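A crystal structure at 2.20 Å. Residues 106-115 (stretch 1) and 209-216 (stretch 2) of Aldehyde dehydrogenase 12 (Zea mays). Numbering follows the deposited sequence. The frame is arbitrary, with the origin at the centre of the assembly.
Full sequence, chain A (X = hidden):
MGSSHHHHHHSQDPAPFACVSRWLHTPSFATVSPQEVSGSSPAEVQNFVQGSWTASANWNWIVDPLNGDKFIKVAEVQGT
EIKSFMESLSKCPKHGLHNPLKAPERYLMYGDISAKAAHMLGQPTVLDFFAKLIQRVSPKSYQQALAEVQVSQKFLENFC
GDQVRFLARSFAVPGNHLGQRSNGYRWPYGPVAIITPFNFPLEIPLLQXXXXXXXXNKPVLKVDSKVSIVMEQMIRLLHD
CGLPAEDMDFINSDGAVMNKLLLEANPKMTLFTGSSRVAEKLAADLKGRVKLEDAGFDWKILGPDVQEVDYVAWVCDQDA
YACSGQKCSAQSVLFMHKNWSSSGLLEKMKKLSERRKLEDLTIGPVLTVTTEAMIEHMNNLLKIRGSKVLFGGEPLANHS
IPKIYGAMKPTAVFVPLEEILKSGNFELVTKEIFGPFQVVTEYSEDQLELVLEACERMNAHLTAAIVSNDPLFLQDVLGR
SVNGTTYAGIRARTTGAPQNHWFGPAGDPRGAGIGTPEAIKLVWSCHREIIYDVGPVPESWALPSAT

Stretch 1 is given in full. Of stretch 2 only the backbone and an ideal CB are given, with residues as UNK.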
# COMPACT_ATOMS: atom_id res chain seq x y z
N ARG A 106 -4.06 9.36 21.73
CA ARG A 106 -5.11 10.21 21.19
C ARG A 106 -5.70 9.64 19.91
O ARG A 106 -6.87 9.91 19.60
CB ARG A 106 -4.57 11.62 20.94
CG ARG A 106 -4.44 12.46 22.20
CD ARG A 106 -3.88 13.84 21.89
NE ARG A 106 -4.57 14.51 20.79
CZ ARG A 106 -5.68 15.24 20.93
NH1 ARG A 106 -6.23 15.40 22.12
NH2 ARG A 106 -6.23 15.81 19.87
N TYR A 107 -4.93 8.85 19.15
CA TYR A 107 -5.51 8.12 18.03
C TYR A 107 -6.59 7.16 18.51
O TYR A 107 -7.65 7.04 17.89
CB TYR A 107 -4.44 7.33 17.28
CG TYR A 107 -3.42 8.15 16.52
CD1 TYR A 107 -3.77 8.87 15.39
CD2 TYR A 107 -2.09 8.16 16.93
CE1 TYR A 107 -2.83 9.59 14.69
CE2 TYR A 107 -1.15 8.89 16.24
CZ TYR A 107 -1.52 9.60 15.13
OH TYR A 107 -0.58 10.33 14.43
N LEU A 108 -6.33 6.47 19.63
CA LEU A 108 -7.32 5.54 20.17
C LEU A 108 -8.55 6.27 20.69
O LEU A 108 -9.67 5.78 20.54
CB LEU A 108 -6.69 4.71 21.29
CG LEU A 108 -5.47 3.92 20.82
CD1 LEU A 108 -5.00 2.95 21.90
CD2 LEU A 108 -5.82 3.20 19.53
N MET A 109 -8.35 7.44 21.31
CA MET A 109 -9.47 8.22 21.82
C MET A 109 -10.42 8.61 20.70
O MET A 109 -11.64 8.56 20.88
CB MET A 109 -8.94 9.48 22.52
CG MET A 109 -10.02 10.40 23.07
SD MET A 109 -9.30 11.90 23.77
CE MET A 109 -8.74 12.75 22.30
N TYR A 110 -9.89 8.99 19.55
CA TYR A 110 -10.77 9.40 18.47
C TYR A 110 -11.42 8.20 17.80
O TYR A 110 -12.49 8.35 17.18
CB TYR A 110 -10.01 10.26 17.48
CG TYR A 110 -10.08 11.71 17.87
CD1 TYR A 110 -11.21 12.46 17.60
CD2 TYR A 110 -9.03 12.31 18.54
CE1 TYR A 110 -11.29 13.78 17.96
CE2 TYR A 110 -9.10 13.63 18.90
CZ TYR A 110 -10.23 14.36 18.62
OH TYR A 110 -10.29 15.68 18.99
N GLY A 111 -10.81 7.03 17.90
CA GLY A 111 -11.53 5.81 17.56
C GLY A 111 -12.75 5.64 18.44
O GLY A 111 -13.85 5.32 17.96
N ASP A 112 -12.59 5.87 19.75
CA ASP A 112 -13.71 5.73 20.68
C ASP A 112 -14.74 6.83 20.48
O ASP A 112 -15.95 6.56 20.51
CB ASP A 112 -13.20 5.74 22.12
CG ASP A 112 -12.50 4.45 22.50
OD1 ASP A 112 -12.72 3.42 21.82
OD2 ASP A 112 -11.72 4.46 23.48
N ILE A 113 -14.30 8.07 20.30
CA ILE A 113 -15.22 9.18 20.05
C ILE A 113 -16.06 8.89 18.81
O ILE A 113 -17.29 9.06 18.82
CB ILE A 113 -14.46 10.50 19.91
CG1 ILE A 113 -13.85 10.90 21.25
CG2 ILE A 113 -15.38 11.59 19.38
CD1 ILE A 113 -12.81 11.99 21.12
N SER A 114 -15.41 8.44 17.74
CA SER A 114 -16.13 8.15 16.50
C SER A 114 -17.14 7.03 16.70
O SER A 114 -18.21 7.05 16.09
CB SER A 114 -15.13 7.79 15.40
OG SER A 114 -14.20 8.84 15.18
N ALA A 115 -16.81 6.05 17.54
CA ALA A 115 -17.74 4.95 17.78
C ALA A 115 -18.97 5.43 18.53
O ALA A 115 -20.11 5.09 18.16
CB ALA A 115 -17.04 3.83 18.56
N UNK A 209 -13.77 18.07 9.64
CA UNK A 209 -13.43 18.31 11.04
C UNK A 209 -12.80 17.07 11.67
O UNK A 209 -11.74 17.16 12.30
CB UNK A 209 -14.67 18.73 11.83
N UNK A 210 -13.43 15.91 11.49
CA UNK A 210 -12.88 14.68 12.07
C UNK A 210 -11.56 14.31 11.42
O UNK A 210 -10.63 13.87 12.10
CB UNK A 210 -13.87 13.53 11.92
N UNK A 211 -11.46 14.47 10.09
CA UNK A 211 -10.21 14.20 9.41
C UNK A 211 -9.06 15.02 9.97
O UNK A 211 -7.98 14.50 10.24
CB UNK A 211 -10.36 14.47 7.91
N UNK A 212 -9.29 16.32 10.16
CA UNK A 212 -8.27 17.18 10.74
C UNK A 212 -7.88 16.70 12.13
O UNK A 212 -6.69 16.60 12.46
CB UNK A 212 -8.76 18.63 10.80
N UNK A 213 -8.87 16.37 12.97
CA UNK A 213 -8.57 15.92 14.32
C UNK A 213 -7.85 14.58 14.32
O UNK A 213 -6.92 14.36 15.11
CB UNK A 213 -9.86 15.82 15.14
N UNK A 214 -8.25 13.67 13.42
CA UNK A 214 -7.65 12.34 13.39
C UNK A 214 -6.14 12.41 13.22
O UNK A 214 -5.39 11.70 13.90
CB UNK A 214 -8.26 11.51 12.26
N UNK A 215 -5.67 13.26 12.30
CA UNK A 215 -4.25 13.29 11.98
C UNK A 215 -3.43 14.08 12.99
O UNK A 215 -2.19 14.11 12.87
CB UNK A 215 -4.05 13.88 10.58
N UNK A 216 -4.06 14.73 13.96
CA UNK A 216 -3.37 15.44 15.00
C UNK A 216 -3.39 16.96 14.91
O UNK A 216 -2.59 17.61 15.59
CB UNK A 216 -1.92 14.97 15.02

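Two helices meet here nearly antiparallel, their axes 156° apart in direction and 10.8 Å apart at closest approach, so early positions of stretch 2 lie near Ser114 and late ones near Tyr107.

Position 209 has helical angles and an ideal CB with nothing of stretch 1 within 5.5 Å, so this contact barely restricts the choice. It is Leu209, whose nearest side-chain atom, CD1, is still 7.5 Å from Tyr110 OH.

Position 210 points its CA-to-CB bond sideways, again with no atom of stretch 1 close to the ideal CB, yet the CA of 210 is 8.5 Å from Ser114 CA. A long, flexible chain could reach across, and apolar ends would suit the Tyr110 ring; leucine, methionine or a longer chain are all plausible. The residue is Met210. With all three chi angles in m, its CE arrives 4.0 Å from Tyr110 CD1, at the ring edge, and 4.0 Å from Ser114 OG.

Positions 211 and 212 are helical and out of reach, so stretch 1 gives no basis for choosing. They are Gly211 and Ala212.

Position 213 points toward stretch 1, its ideal CB 3.8 Å from Tyr110 CE1. That closeness favours an apolar chain able to pack along the ring, such as leucine, isoleucine or methionine. Leu213 (m, t) places CD1 3.7 Å from Tyr110 CE1 and CD2 3.3 Å from Tyr110 OH. Its backbone also participates: a water donates to Leu213 O (2.8 Å from the water O) and accepts from Arg106 NH2 (3.0 Å).

Position 214 points its CB away, although the CA of 214 is 6.6 Å from Tyr107 CA. A short side chain would contribute little, whereas a long one could bring its end close to Ser114, whose OG donates to Tyr110 O (2.7 Å) and can still accept. A long chain ending in a donor fits, and an aromatic could also pack beside Tyr110. Tyr214 does both: its OH donates to Ser114 OG at 2.7 Å, and its CD1 lies 3.9 Å from Tyr110 CB, which sits at the ring edge. Its carbonyl O is 3.4 Å from Tyr107 CE1.

Position 215 points away, leaving many side chains possible. The Met215 side chain comes no nearer than 5.6 Å, from CE to Tyr107 CE1, but its O accepts from a water (2.8 Å from the water O) that in turn accepts from Tyr107 OH at 2.5 Å.

Position 216 has phi/psi of 106/15. An ideal CB would be jammed against the preceding carbonyl O, which calls for glycine. Gly216 completes a Schellman motif, its N donating to Leu213 O at 3.1 Å.

Stretch 2 (209-216) LMGALYMG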
# COMPACT_ATOMS: atom_id res chain seq x y z
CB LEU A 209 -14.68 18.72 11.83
CG LEU A 209 -14.52 18.76 13.35
CD1 LEU A 209 -13.59 19.91 13.73
CD2 LEU A 209 -15.87 18.91 14.03
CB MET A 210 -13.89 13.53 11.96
CG MET A 210 -15.22 13.82 12.64
SD MET A 210 -15.05 14.32 14.37
CE MET A 210 -14.24 12.88 15.07
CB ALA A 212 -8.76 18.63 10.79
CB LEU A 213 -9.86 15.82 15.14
CG LEU A 213 -10.49 17.15 15.56
CD1 LEU A 213 -11.89 16.93 16.12
CD2 LEU A 213 -9.61 17.85 16.57
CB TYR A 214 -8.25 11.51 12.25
CG TYR A 214 -9.70 11.10 12.40
CD1 TYR A 214 -10.29 11.03 13.66
CD2 TYR A 214 -10.47 10.78 11.29
CE1 TYR A 214 -11.62 10.65 13.80
CE2 TYR A 214 -11.79 10.41 11.41
CZ TYR A 214 -12.36 10.35 12.67
OH TYR A 214 -13.68 9.97 12.79
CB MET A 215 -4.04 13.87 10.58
CG MET A 215 -4.78 13.11 9.49
SD MET A 215 -4.55 11.32 9.60
CE MET A 215 -2.80 11.18 9.28
O HOH W 1 -5.94 16.30 16.89
O HOH W 2 -0.79 11.73 12.35
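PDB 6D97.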